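Cytochrome P450 monooxygenase (Rhodococcus sp. ECU0066, PDB 6KBH) probably acts as a self-sufficient monooxygenase, relaying electrons through FMN and a 2Fe-2S cluster to a P450 haem that activates oxygen. Local coordinates at residues Tyr119-Thr124 and Lys231-Ala236; Val126-Pro131 and Asp269-Ser274; Pro135-Leu140 and Gln392-Asn397. All blocks are in the same frame, centred on the assembly; numbering follows the deposited sequence.

Contact 1: Tyr119-Thr124 and Lys231-Ala236; sequences YAMNRT and KFWQFA
An aromatic contact without any hydrogen bond across it joins the loop after helix 108-116, the B-C loop of the P450 fold, to helix 219-242, which corresponds to the G helix. Tyr119 and Trp233 carry it. Their rings meet as an offset edge-to-face pair: the tyrosine turns an edge to one face of the indole, the planes lie 78° apart, and the centroid of the phenol ring is 4.8 Å from that of the six-membered ring of Trp233. The leading edge is the CD2 side, with Tyr119 CD2 3.3 Å from Trp233 CD2 and Tyr119 CE2 3.5 Å from Trp233 CE3. The other half of the indole is used as well. Tyr119 CA sits 3.7 Å from the centroid of the five-membered ring of Trp233, 22° off its normal, a CH-pi contact in which the loop backbone itself rests on the ring. Trp233 swings CG anti to its own N (chi1 169°), carrying the indole out from the helix to meet the loop. At the far end of the benzo ring the backbone takes over, with Trp233 CH2 within 3.2 Å of Ala120 O. Apolar side chains meet there too: Met121 CB lies 3.9 Å from Trp233 CZ3. The bend of the Met121 chain at its thioether keeps CE near that same corner, 4.0 Å from CZ3 of Trp233. Tyr119 has the backbone N of Met121 over the centre of one face. Trp233 is buried, whereas the tyrosine is partly exposed. The opposite face of the indole stacks on His273 of helix 269-281, and His273 NE2 bonds to Trp233 O; with Met121 also touching Ser274 and Met277, the loop is wedged between helices 219-242 and 269-281.

Contact 2: Val126-Pro131 and Asp269-Ser274; sequences VNEDEP and DSYLHS. With HEM (protoporphyrin IX containing Fe), chain C.
As modelled, Glu128 OE2 accepts hydrogen bonds from the hydroxyl OH of Tyr271 across the contact and from the backbone N of Leu125 just up the loop, though the exact place of this oxygen is doubtful. The first bond joins the B-C loop of the P450 fold to helix 269-281, the first half of the fold's long central helix, on the propionate side of the haem. The modelled separation from Tyr271 OH to Glu128 OE2, 2.3 Å, is doubtfully short; the two groups do face each other, but the length carries no weight. The two side chains come from opposite directions and bridge backbones whose nearest CA atoms, those of Glu128 and Tyr271, are 11.5 Å apart. The carboxylate oxygen comes to the hydroxyl edge of the tyrosine, near the ring plane, while the carboxylate is turned 68° from that plane. Glu128 leaves its backbone with CG anti to the carbonyl carbon (chi1 -57°) and then runs extended, which carries the carboxylate to the hydroxyl. Both residues are buried, and Arg136 of helix 133-139 serves both: it makes a cation-pi contact with Tyr271, and its NE forms a long, weak ion pair with Glu128 OE1. That positive charge would probably help keep the carboxylate ionised in its buried place.

Further along the loop, Glu130 acts in the second shell of the haem. Its OE2 bonds to ND1 of His133, whose NE2 is hydrogen-bonded to the haem, while its OE1 takes the backbone N of Met134 at the start of helix 133-139. Asp129 ties the same loop to Ser97 through OD1. Val126 touches the cofactor directly: its branch CG2, anti to the carbonyl carbon, lies 3.6 Å from the propionate carbon CAD of the haem.

Contact 3: Pro135-Leu140 and Gln392-Asn397; sequences PRRRAL and QCMGKN. With HEM (protoporphyrin IX containing Fe), chain C.
The cysteine loop of the P450 haem site, with its thiolate ligand, here meets helix 133-139, the C helix. Cys393 SG binds the haem iron at 2.3 Å, and one residue earlier the carbonyl of Gln392 accepts hydrogen bonds from both terminal nitrogens of Arg137. Arg137 NH1 lies 2.8 Å and NH2 2.9 Å from Gln392 O, an end-on grip on a single oxygen that sits in the guanidinium plane; the donors tilt 26° and 20° from the carbonyl plane. NH1 also bonds to the propionate oxygen O2D of the haem at 2.6 Å. An extended chain, starting with CG anti to the backbone N (chi1 177°), brings the guanidinium between loop and cofactor. Met394 covers one of its faces, with CG 3.6 Å from Arg137 NH1. The methionine is bent at its thioether, and CE ends 3.6 Å from both Arg137 O and Leu140 O, against the end of the helix. With a leucine in place of Arg137, the propionate would probably lose a positive partner at O2D and the Gln392 carbonyl both of these donors, removing one tie between loop and helix. Gly395, at the N-cap of helix 396-413, puts CA 3.6 Å from C3C of the haem, where a side chain would run into the ring. Just past the end of helix 133-139, Leu140 packs on Tyr271 and Met275 of helix 269-281, while Lys396 at the start of helix 396-413 forms a salt bridge with Asp730 of the 2Fe-2S domain.

Following the chain from the N terminus, 119-124, 126-131 and 135-140 come one after another, and each finds its partner progressively later. Contact 1 closes a loop at 231-236 on the G helix, contact 2 a longer one at 269-274 on helix 269-281, and contact 3 the longest at 392-397, on the cysteine loop. Every pair of contacts therefore crosses and none nests. The B-C loop and the C helix thus thread past three distant elements in turn. Contact 2 lies between the others and touches both, whereas contacts 1 and 3 do not meet. Contacts 2 and 3 share the haem; contact 1 stands farther out.

Contact 1: Tyr119-Thr124 and Lys231-Ala236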
loop_
_atom_site.group_PDB
_atom_site.type_symbol
_atom_site.label_atom_id
_atom_site.label_comp_id
_atom_site.label_asym_id
_atom_site.label_seq_id
_atom_site.Cartn_x
_atom_site.Cartn_y
_atom_site.Cartn_z
ATOM N N TYR A 119 -8.333 -28.382 25.934
ATOM C CA TYR A 119 -7.888 -27.474 24.884
ATOM C C TYR A 119 -6.545 -27.939 24.338
ATOM O O TYR A 119 -5.611 -28.199 25.102
ATOM C CB TYR A 119 -7.810 -26.044 25.434
ATOM C CG TYR A 119 -6.891 -25.057 24.723
ATOM C CD1 TYR A 119 -5.527 -24.988 25.012
ATOM C CD2 TYR A 119 -7.401 -24.163 23.796
ATOM C CE1 TYR A 119 -4.704 -24.068 24.364
ATOM C CE2 TYR A 119 -6.594 -23.252 23.151
ATOM C CZ TYR A 119 -5.247 -23.208 23.440
ATOM O OH TYR A 119 -4.445 -22.297 22.794
ATOM N N ALA A 120 -6.465 -28.064 23.015
ATOM C CA ALA A 120 -5.223 -28.440 22.343
ATOM C C ALA A 120 -5.204 -27.692 21.012
ATOM O O ALA A 120 -5.756 -28.161 20.014
ATOM C CB ALA A 120 -5.122 -29.946 22.148
ATOM N N MET A 121 -4.573 -26.523 21.011
ATOM C CA MET A 121 -4.472 -25.736 19.794
ATOM C C MET A 121 -3.197 -26.077 19.044
ATOM O O MET A 121 -2.109 -26.117 19.629
ATOM C CB MET A 121 -4.500 -24.237 20.067
ATOM C CG MET A 121 -4.393 -23.477 18.758
ATOM S SD MET A 121 -4.396 -21.700 18.877
ATOM C CE MET A 121 -6.051 -21.522 19.470
ATOM N N ASN A 122 -3.339 -26.304 17.746
ATOM C CA ASN A 122 -2.197 -26.464 16.872
ATOM C C ASN A 122 -1.569 -25.109 16.584
ATOM O O ASN A 122 -2.233 -24.069 16.621
ATOM C CB ASN A 122 -2.624 -27.120 15.563
ATOM C CG ASN A 122 -3.732 -28.127 15.763
ATOM O OD1 ASN A 122 -4.909 -27.810 15.602
ATOM N ND2 ASN A 122 -3.361 -29.353 16.116
ATOM N N ARG A 123 -0.272 -25.131 16.306
ATOM C CA ARG A 123 0.395 -23.947 15.786
ATOM C C ARG A 123 -0.272 -23.540 14.475
ATOM O O ARG A 123 -0.354 -24.344 13.542
ATOM C CB ARG A 123 1.881 -24.247 15.599
ATOM C CG ARG A 123 2.580 -24.497 16.938
ATOM C CD ARG A 123 4.077 -24.758 16.821
ATOM N NE ARG A 123 4.724 -24.600 18.123
ATOM C CZ ARG A 123 5.975 -24.955 18.400
ATOM N NH1 ARG A 123 6.740 -25.507 17.467
ATOM N NH2 ARG A 123 6.460 -24.763 19.617
ATOM N N THR A 124 -0.800 -22.314 14.419
ATOM C CA THR A 124 -1.631 -21.861 13.300
ATOM C C THR A 124 -1.011 -20.629 12.641
ATOM O O THR A 124 -1.243 -19.490 13.062
ATOM C CB THR A 124 -3.061 -21.585 13.756
ATOM O OG1 THR A 124 -3.454 -22.581 14.707
ATOM C CG2 THR A 124 -4.011 -21.636 12.573
ATOM N N LYS A 231 -12.804 -21.630 28.082
ATOM C CA LYS A 231 -14.205 -21.360 27.766
ATOM C C LYS A 231 -14.382 -21.121 26.280
ATOM O O LYS A 231 -15.293 -21.667 25.646
ATOM C CB LYS A 231 -14.706 -20.139 28.542
ATOM C CG LYS A 231 -14.872 -20.320 30.034
ATOM C CD LYS A 231 -15.366 -19.023 30.660
ATOM C CE LYS A 231 -15.242 -19.047 32.171
ATOM N NZ LYS A 231 -16.136 -20.067 32.776
ATOM N N PHE A 232 -13.500 -20.312 25.710
ATOM C CA PHE A 232 -13.626 -19.934 24.313
ATOM C C PHE A 232 -13.288 -21.098 23.380
ATOM O O PHE A 232 -13.838 -21.180 22.273
ATOM C CB PHE A 232 -12.740 -18.712 24.059
ATOM C CG PHE A 232 -12.512 -18.404 22.616
ATOM C CD1 PHE A 232 -11.583 -19.117 21.887
ATOM C CD2 PHE A 232 -13.218 -17.393 21.988
ATOM C CE1 PHE A 232 -11.397 -18.870 20.569
ATOM C CE2 PHE A 232 -13.010 -17.126 20.650
ATOM C CZ PHE A 232 -12.090 -17.868 19.941
ATOM N N TRP A 233 -12.419 -22.021 23.807
ATOM C CA TRP A 233 -11.999 -23.102 22.918
ATOM C C TRP A 233 -13.138 -24.071 22.631
ATOM O O TRP A 233 -13.317 -24.506 21.486
ATOM C CB TRP A 233 -10.816 -23.844 23.523
ATOM C CG TRP A 233 -10.468 -25.120 22.823
ATOM C CD1 TRP A 233 -10.835 -26.379 23.190
ATOM C CD2 TRP A 233 -9.666 -25.263 21.644
ATOM N NE1 TRP A 233 -10.320 -27.299 22.311
ATOM C CE2 TRP A 233 -9.597 -26.639 21.352
ATOM C CE3 TRP A 233 -9.002 -24.362 20.806
ATOM C CZ2 TRP A 233 -8.892 -27.137 20.259
ATOM C CZ3 TRP A 233 -8.302 -24.857 19.721
ATOM C CH2 TRP A 233 -8.253 -26.232 19.457
ATOM N N GLN A 234 -13.909 -24.439 23.657
ATOM C CA GLN A 234 -14.963 -25.423 23.451
ATOM C C GLN A 234 -16.252 -24.808 22.930
ATOM O O GLN A 234 -16.975 -25.470 22.178
ATOM C CB GLN A 234 -15.228 -26.212 24.743
ATOM C CG GLN A 234 -16.064 -25.512 25.799
ATOM C CD GLN A 234 -16.416 -26.441 26.952
ATOM O OE1 GLN A 234 -16.082 -27.627 26.928
ATOM N NE2 GLN A 234 -17.086 -25.906 27.967
ATOM N N PHE A 235 -16.559 -23.560 23.290
ATOM C CA PHE A 235 -17.678 -22.891 22.638
ATOM C C PHE A 235 -17.388 -22.697 21.147
ATOM O O PHE A 235 -18.233 -23.000 20.289
ATOM C CB PHE A 235 -17.985 -21.571 23.350
ATOM C CG PHE A 235 -19.214 -20.863 22.829
ATOM C CD1 PHE A 235 -19.945 -21.388 21.772
ATOM C CD2 PHE A 235 -19.636 -19.661 23.410
ATOM C CE1 PHE A 235 -21.049 -20.734 21.293
ATOM C CE2 PHE A 235 -20.751 -19.004 22.951
ATOM C CZ PHE A 235 -21.458 -19.548 21.869
ATOM N N ALA A 236 -16.180 -22.253 20.808
ATOM C CA ALA A 236 -15.871 -22.165 19.388
ATOM C C ALA A 236 -15.909 -23.536 18.724
ATOM O O ALA A 236 -16.047 -23.610 17.500
ATOM C CB ALA A 236 -14.515 -21.496 19.168
#

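Contact 2: Val126-Pro131 and Asp269-Ser274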
loop_
_atom_site.group_PDB
_atom_site.type_symbol
_atom_site.label_atom_id
_atom_site.label_comp_id
_atom_site.label_asym_id
_atom_site.label_seq_id
_atom_site.Cartn_x
_atom_site.Cartn_y
_atom_site.Cartn_z
ATOM N N VAL A 126 1.346 -18.720 12.531
ATOM C CA VAL A 126 2.288 -17.765 13.100
ATOM C C VAL A 126 3.461 -18.511 13.712
ATOM O O VAL A 126 4.596 -18.028 13.669
ATOM C CB VAL A 126 1.617 -16.840 14.136
ATOM C CG1 VAL A 126 2.442 -15.581 14.325
ATOM C CG2 VAL A 126 0.203 -16.478 13.712
ATOM N N ASN A 127 3.198 -19.696 14.250
ATOM C CA ASN A 127 4.191 -20.580 14.830
ATOM C C ASN A 127 4.669 -21.651 13.867
ATOM O O ASN A 127 5.727 -22.243 14.100
ATOM C CB ASN A 127 3.592 -21.275 16.046
ATOM C CG ASN A 127 2.701 -20.372 16.826
ATOM O OD1 ASN A 127 1.624 -20.767 17.269
ATOM N ND2 ASN A 127 3.158 -19.150 17.038
ATOM N N GLU A 128 3.907 -21.930 12.815
ATOM C CA GLU A 128 4.189 -23.093 11.990
ATOM C C GLU A 128 5.511 -22.938 11.268
ATOM O O GLU A 128 5.749 -21.936 10.588
ATOM C CB GLU A 128 3.085 -23.307 10.966
ATOM C CG GLU A 128 1.732 -23.450 11.561
ATOM C CD GLU A 128 0.785 -24.126 10.615
ATOM O OE1 GLU A 128 1.194 -25.107 9.959
ATOM O OE2 GLU A 128 -0.356 -23.647 10.498
ATOM N N ASP A 129 6.359 -23.944 11.401
ATOM C CA ASP A 129 7.519 -24.009 10.543
ATOM C C ASP A 129 7.115 -24.523 9.168
ATOM O O ASP A 129 5.977 -24.937 8.929
ATOM C CB ASP A 129 8.590 -24.910 11.146
ATOM C CG ASP A 129 9.225 -24.313 12.379
ATOM O OD1 ASP A 129 8.634 -23.375 12.954
ATOM O OD2 ASP A 129 10.317 -24.772 12.765
ATOM N N GLU A 130 8.066 -24.476 8.258
ATOM C CA GLU A 130 7.939 -25.186 7.007
ATOM C C GLU A 130 8.242 -26.663 7.240
ATOM O O GLU A 130 8.920 -27.018 8.208
ATOM C CB GLU A 130 8.882 -24.574 5.973
ATOM C CG GLU A 130 8.617 -23.098 5.719
ATOM C CD GLU A 130 7.192 -22.827 5.258
ATOM O OE1 GLU A 130 6.606 -23.693 4.574
ATOM O OE2 GLU A 130 6.654 -21.747 5.584
ATOM N N PRO A 131 7.747 -27.558 6.372
ATOM C CA PRO A 131 6.995 -27.280 5.142
ATOM C C PRO A 131 5.479 -27.147 5.315
ATOM O O PRO A 131 4.774 -27.030 4.315
ATOM C CB PRO A 131 7.324 -28.492 4.272
ATOM C CG PRO A 131 7.497 -29.601 5.250
ATOM C CD PRO A 131 8.055 -28.992 6.513
ATOM N N ASP A 269 -9.485 -31.102 10.831
ATOM C CA ASP A 269 -10.495 -30.665 11.792
ATOM C C ASP A 269 -9.856 -29.941 12.970
ATOM O O ASP A 269 -10.409 -28.959 13.480
ATOM C CB ASP A 269 -11.319 -31.855 12.280
ATOM C CG ASP A 269 -12.227 -32.406 11.207
ATOM O OD1 ASP A 269 -12.545 -31.660 10.256
ATOM O OD2 ASP A 269 -12.614 -33.589 11.308
ATOM N N SER A 270 -8.681 -30.401 13.407
ATOM C CA SER A 270 -7.963 -29.695 14.463
ATOM C C SER A 270 -7.546 -28.303 14.016
ATOM O O SER A 270 -7.546 -27.364 14.821
ATOM C CB SER A 270 -6.737 -30.500 14.898
ATOM O OG SER A 270 -5.767 -30.545 13.865
ATOM N N TYR A 271 -7.208 -28.143 12.735
ATOM C CA TYR A 271 -6.633 -26.884 12.275
ATOM C C TYR A 271 -7.663 -25.760 12.266
ATOM O O TYR A 271 -7.371 -24.644 12.713
ATOM C CB TYR A 271 -6.019 -27.054 10.890
ATOM C CG TYR A 271 -5.063 -25.940 10.579
ATOM C CD1 TYR A 271 -3.811 -25.907 11.166
ATOM C CD2 TYR A 271 -5.422 -24.902 9.728
ATOM C CE1 TYR A 271 -2.937 -24.891 10.910
ATOM C CE2 TYR A 271 -4.546 -23.872 9.459
ATOM C CZ TYR A 271 -3.304 -23.870 10.053
ATOM O OH TYR A 271 -2.418 -22.850 9.788
ATOM N N LEU A 272 -8.865 -26.019 11.733
ATOM C CA LEU A 272 -9.880 -24.968 11.705
ATOM C C LEU A 272 -10.423 -24.688 13.093
ATOM O O LEU A 272 -10.850 -23.562 13.371
ATOM C CB LEU A 272 -11.046 -25.304 10.766
ATOM C CG LEU A 272 -10.766 -25.487 9.277
ATOM C CD1 LEU A 272 -10.203 -26.840 9.096
ATOM C CD2 LEU A 272 -12.009 -25.333 8.429
ATOM N N HIS A 273 -10.437 -25.690 13.970
ATOM C CA HIS A 273 -10.718 -25.404 15.370
ATOM C C HIS A 273 -9.659 -24.471 15.940
ATOM O O HIS A 273 -9.973 -23.559 16.715
ATOM C CB HIS A 273 -10.794 -26.701 16.173
ATOM C CG HIS A 273 -11.465 -26.541 17.499
ATOM N ND1 HIS A 273 -11.615 -27.580 18.393
ATOM C CD2 HIS A 273 -12.027 -25.457 18.085
ATOM C CE1 HIS A 273 -12.241 -27.141 19.470
ATOM N NE2 HIS A 273 -12.501 -25.858 19.309
ATOM N N SER A 274 -8.398 -24.674 15.552
ATOM C CA SER A 274 -7.352 -23.720 15.902
ATOM C C SER A 274 -7.549 -22.397 15.172
ATOM O O SER A 274 -7.341 -21.325 15.751
ATOM C CB SER A 274 -5.977 -24.310 15.587
ATOM O OG SER A 274 -5.663 -25.384 16.458
HETATM C CHA HEM C . 1.252 -12.582 11.406
HETATM C CHB HEM C . 1.355 -7.778 12.941
HETATM C CHC HEM C . -3.867 -7.367 12.184
HETATM C CHD HEM C . -3.929 -12.131 10.665
HETATM C C1A HEM C . 1.485 -11.216 11.878
HETATM C C2A HEM C . 2.898 -10.986 12.198
HETATM C C3A HEM C . 2.930 -9.654 12.619
HETATM C C4A HEM C . 1.518 -9.201 12.519
HETATM C CMA HEM C . 4.128 -8.880 13.072
HETATM C CAA HEM C . 4.058 -11.927 12.083
HETATM C CBA HEM C . 4.965 -11.662 10.922
HETATM C CGA HEM C . 6.016 -12.660 10.569
HETATM O O1A HEM C . 6.196 -13.444 11.537
HETATM O O2A HEM C . 6.434 -12.440 9.399
HETATM C C1B HEM C . -0.024 -7.198 12.898
HETATM C C2B HEM C . -0.384 -5.757 13.285
HETATM C C3B HEM C . -2.018 -5.635 13.041
HETATM C C4B HEM C . -2.454 -7.002 12.550
HETATM C CMB HEM C . 0.546 -4.701 13.778
HETATM C CAB HEM C . -2.894 -4.451 13.272
HETATM C CBB HEM C . -2.499 -3.156 12.652
HETATM C C1C HEM C . -4.052 -8.767 11.709
HETATM C C2C HEM C . -5.441 -8.988 11.404
HETATM C C3C HEM C . -5.488 -10.299 10.985
HETATM C C4C HEM C . -4.104 -10.740 11.076
HETATM C CMC HEM C . -6.572 -8.019 11.510
HETATM C CAC HEM C . -6.698 -11.050 10.522
HETATM C CBC HEM C . -7.302 -12.112 11.368
HETATM C C1D HEM C . -2.509 -12.477 10.800
HETATM C C2D HEM C . -2.231 -13.895 10.396
HETATM C C3D HEM C . -0.604 -14.045 10.628
HETATM C C4D HEM C . -0.194 -12.689 11.127
HETATM C CMD HEM C . -3.214 -14.902 9.910
HETATM C CAD HEM C . 0.236 -15.247 10.377
HETATM C CBD HEM C . 0.588 -15.498 8.947
HETATM C CGD HEM C . 1.738 -16.401 8.683
HETATM O O1D HEM C . 2.412 -16.487 9.738
HETATM O O2D HEM C . 1.722 -16.807 7.493
HETATM N NA HEM C . 0.615 -10.137 12.071
HETATM N NB HEM C . -1.239 -7.923 12.392
HETATM N NC HEM C . -3.205 -9.835 11.515
HETATM N ND HEM C . -1.316 -11.618 11.230
HETATM FE FE HEM C . -1.305 -9.782 11.966
#

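Contact 3: Pro135-Leu140 and Gln392-Asn397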
loop_
_atom_site.group_PDB
_atom_site.type_symbol
_atom_site.label_atom_id
_atom_site.label_comp_id
_atom_site.label_asym_id
_atom_site.label_seq_id
_atom_site.Cartn_x
_atom_site.Cartn_y
_atom_site.Cartn_z
ATOM N N PRO A 135 1.886 -24.111 2.384
ATOM C CA PRO A 135 0.633 -24.583 1.769
ATOM C C PRO A 135 -0.611 -24.103 2.492
ATOM O O PRO A 135 -1.608 -23.764 1.843
ATOM C CB PRO A 135 0.772 -26.110 1.831
ATOM C CG PRO A 135 2.235 -26.347 1.831
ATOM C CD PRO A 135 2.812 -25.228 2.644
ATOM N N ARG A 136 -0.578 -24.056 3.824
ATOM C CA ARG A 136 -1.738 -23.579 4.570
ATOM C C ARG A 136 -1.936 -22.081 4.381
ATOM O O ARG A 136 -3.073 -21.601 4.334
ATOM C CB ARG A 136 -1.580 -23.916 6.049
ATOM C CG ARG A 136 -1.450 -25.398 6.359
ATOM C CD ARG A 136 -1.704 -25.602 7.832
ATOM N NE ARG A 136 -1.174 -26.843 8.387
ATOM C CZ ARG A 136 -1.919 -27.901 8.693
ATOM N NH1 ARG A 136 -3.230 -27.873 8.492
ATOM N NH2 ARG A 136 -1.355 -28.985 9.208
ATOM N N ARG A 137 -0.840 -21.325 4.277
ATOM C CA ARG A 137 -0.946 -19.889 4.031
ATOM C C ARG A 137 -1.488 -19.618 2.635
ATOM O O ARG A 137 -2.420 -18.826 2.462
ATOM C CB ARG A 137 0.418 -19.221 4.219
ATOM C CG ARG A 137 0.434 -17.726 3.917
ATOM C CD ARG A 137 1.854 -17.176 3.944
ATOM N NE ARG A 137 1.925 -15.775 3.532
ATOM C CZ ARG A 137 1.876 -14.742 4.370
ATOM N NH1 ARG A 137 1.749 -14.944 5.676
ATOM N NH2 ARG A 137 1.951 -13.503 3.902
ATOM N N ARG A 138 -0.909 -20.268 1.622
ATOM C CA ARG A 138 -1.375 -20.075 0.254
ATOM C C ARG A 138 -2.819 -20.536 0.094
ATOM O O ARG A 138 -3.610 -19.892 -0.604
ATOM C CB ARG A 138 -0.456 -20.818 -0.716
ATOM C CG ARG A 138 0.989 -20.330 -0.710
ATOM C CD ARG A 138 1.808 -21.000 -1.806
ATOM N NE ARG A 138 3.245 -20.765 -1.667
ATOM C CZ ARG A 138 3.899 -19.743 -2.213
ATOM N NH1 ARG A 138 3.250 -18.844 -2.941
ATOM N NH2 ARG A 138 5.207 -19.617 -2.033
ATOM N N ALA A 139 -3.185 -21.644 0.744
ATOM C CA ALA A 139 -4.556 -22.132 0.651
ATOM C C ALA A 139 -5.535 -21.163 1.300
ATOM O O ALA A 139 -6.628 -20.928 0.773
ATOM C CB ALA A 139 -4.671 -23.514 1.295
ATOM N N LEU A 140 -5.163 -20.590 2.442
ATOM C CA LEU A 140 -6.064 -19.745 3.211
ATOM C C LEU A 140 -5.895 -18.261 2.910
ATOM O O LEU A 140 -6.443 -17.430 3.640
ATOM C CB LEU A 140 -5.863 -20.002 4.708
ATOM C CG LEU A 140 -6.148 -21.435 5.166
ATOM C CD1 LEU A 140 -5.628 -21.674 6.576
ATOM C CD2 LEU A 140 -7.634 -21.745 5.079
ATOM N N GLN A 392 4.408 -12.729 6.714
ATOM C CA GLN A 392 3.864 -11.379 6.806
ATOM C C GLN A 392 2.360 -11.415 7.042
ATOM O O GLN A 392 1.640 -12.220 6.442
ATOM C CB GLN A 392 4.167 -10.580 5.536
ATOM C CG GLN A 392 3.988 -9.079 5.720
ATOM C CD GLN A 392 3.949 -8.317 4.408
ATOM O OE1 GLN A 392 3.488 -8.828 3.387
ATOM N NE2 GLN A 392 4.448 -7.087 4.431
ATOM N N CYS A 393 1.902 -10.539 7.936
ATOM C CA CYS A 393 0.518 -10.474 8.387
ATOM C C CYS A 393 -0.458 -10.592 7.224
ATOM O O CYS A 393 -0.446 -9.774 6.298
ATOM C CB CYS A 393 0.290 -9.156 9.131
ATOM S SG CYS A 393 -1.362 -8.945 9.815
ATOM N N MET A 394 -1.300 -11.626 7.270
ATOM C CA MET A 394 -2.262 -11.830 6.194
ATOM C C MET A 394 -3.392 -10.813 6.256
ATOM O O MET A 394 -3.922 -10.415 5.217
ATOM C CB MET A 394 -2.808 -13.257 6.248
ATOM C CG MET A 394 -1.746 -14.320 5.997
ATOM S SD MET A 394 -2.278 -15.996 6.391
ATOM C CE MET A 394 -3.248 -16.410 4.938
ATOM N N GLY A 395 -3.756 -10.366 7.454
ATOM C CA GLY A 395 -4.844 -9.422 7.602
ATOM C C GLY A 395 -4.386 -7.981 7.625
ATOM O O GLY A 395 -5.087 -7.110 8.152
ATOM N N LYS A 396 -3.206 -7.720 7.054
ATOM C CA LYS A 396 -2.676 -6.360 7.040
ATOM C C LYS A 396 -3.619 -5.404 6.319
ATOM O O LYS A 396 -3.831 -4.274 6.771
ATOM C CB LYS A 396 -1.284 -6.336 6.400
ATOM C CG LYS A 396 -1.212 -6.789 4.945
ATOM C CD LYS A 396 0.180 -6.536 4.385
ATOM C CE LYS A 396 0.293 -6.940 2.928
ATOM N NZ LYS A 396 1.634 -6.602 2.373
ATOM N N ASN A 397 -4.212 -5.845 5.207
ATOM C CA ASN A 397 -5.148 -4.984 4.496
ATOM C C ASN A 397 -6.497 -4.910 5.196
ATOM O O ASN A 397 -7.199 -3.899 5.073
ATOM C CB ASN A 397 -5.315 -5.466 3.057
ATOM C CG ASN A 397 -4.032 -5.363 2.267
ATOM O OD1 ASN A 397 -3.714 -4.312 1.721
ATOM N ND2 ASN A 397 -3.280 -6.450 2.217
HETATM C CHA HEM C . 1.252 -12.582 11.406
HETATM C CHB HEM C . 1.355 -7.778 12.941
HETATM C CHC HEM C . -3.867 -7.367 12.184
HETATM C CHD HEM C . -3.929 -12.131 10.665
HETATM C C1A HEM C . 1.485 -11.216 11.878
HETATM C C2A HEM C . 2.898 -10.986 12.198
HETATM C C3A HEM C . 2.930 -9.654 12.619
HETATM C C4A HEM C . 1.518 -9.201 12.519
HETATM C CMA HEM C . 4.128 -8.880 13.072
HETATM C CAA HEM C . 4.058 -11.927 12.083
HETATM C CBA HEM C . 4.965 -11.662 10.922
HETATM C CGA HEM C . 6.016 -12.660 10.569
HETATM O O1A HEM C . 6.196 -13.444 11.537
HETATM O O2A HEM C . 6.434 -12.440 9.399
HETATM C C1B HEM C . -0.024 -7.198 12.898
HETATM C C2B HEM C . -0.384 -5.757 13.285
HETATM C C3B HEM C . -2.018 -5.635 13.041
HETATM C C4B HEM C . -2.454 -7.002 12.550
HETATM C CMB HEM C . 0.546 -4.701 13.778
HETATM C CAB HEM C . -2.894 -4.451 13.272
HETATM C CBB HEM C . -2.499 -3.156 12.652
HETATM C C1C HEM C . -4.052 -8.767 11.709
HETATM C C2C HEM C . -5.441 -8.988 11.404
HETATM C C3C HEM C . -5.488 -10.299 10.985
HETATM C C4C HEM C . -4.104 -10.740 11.076
HETATM C CMC HEM C . -6.572 -8.019 11.510
HETATM C CAC HEM C . -6.698 -11.050 10.522
HETATM C CBC HEM C . -7.302 -12.112 11.368
HETATM C C1D HEM C . -2.509 -12.477 10.800
HETATM C C2D HEM C . -2.231 -13.895 10.396
HETATM C C3D HEM C . -0.604 -14.045 10.628
HETATM C C4D HEM C . -0.194 -12.689 11.127
HETATM C CMD HEM C . -3.214 -14.902 9.910
HETATM C CAD HEM C . 0.236 -15.247 10.377
HETATM C CBD HEM C . 0.588 -15.498 8.947
HETATM C CGD HEM C . 1.738 -16.401 8.683
HETATM O O1D HEM C . 2.412 -16.487 9.738
HETATM O O2D HEM C . 1.722 -16.807 7.493
HETATM N NA HEM C . 0.615 -10.137 12.071
HETATM N NB HEM C . -1.239 -7.923 12.392
HETATM N NC HEM C . -3.205 -9.835 11.515
HETATM N ND HEM C . -1.316 -11.618 11.230
HETATM FE FE HEM C . -1.305 -9.782 11.966
#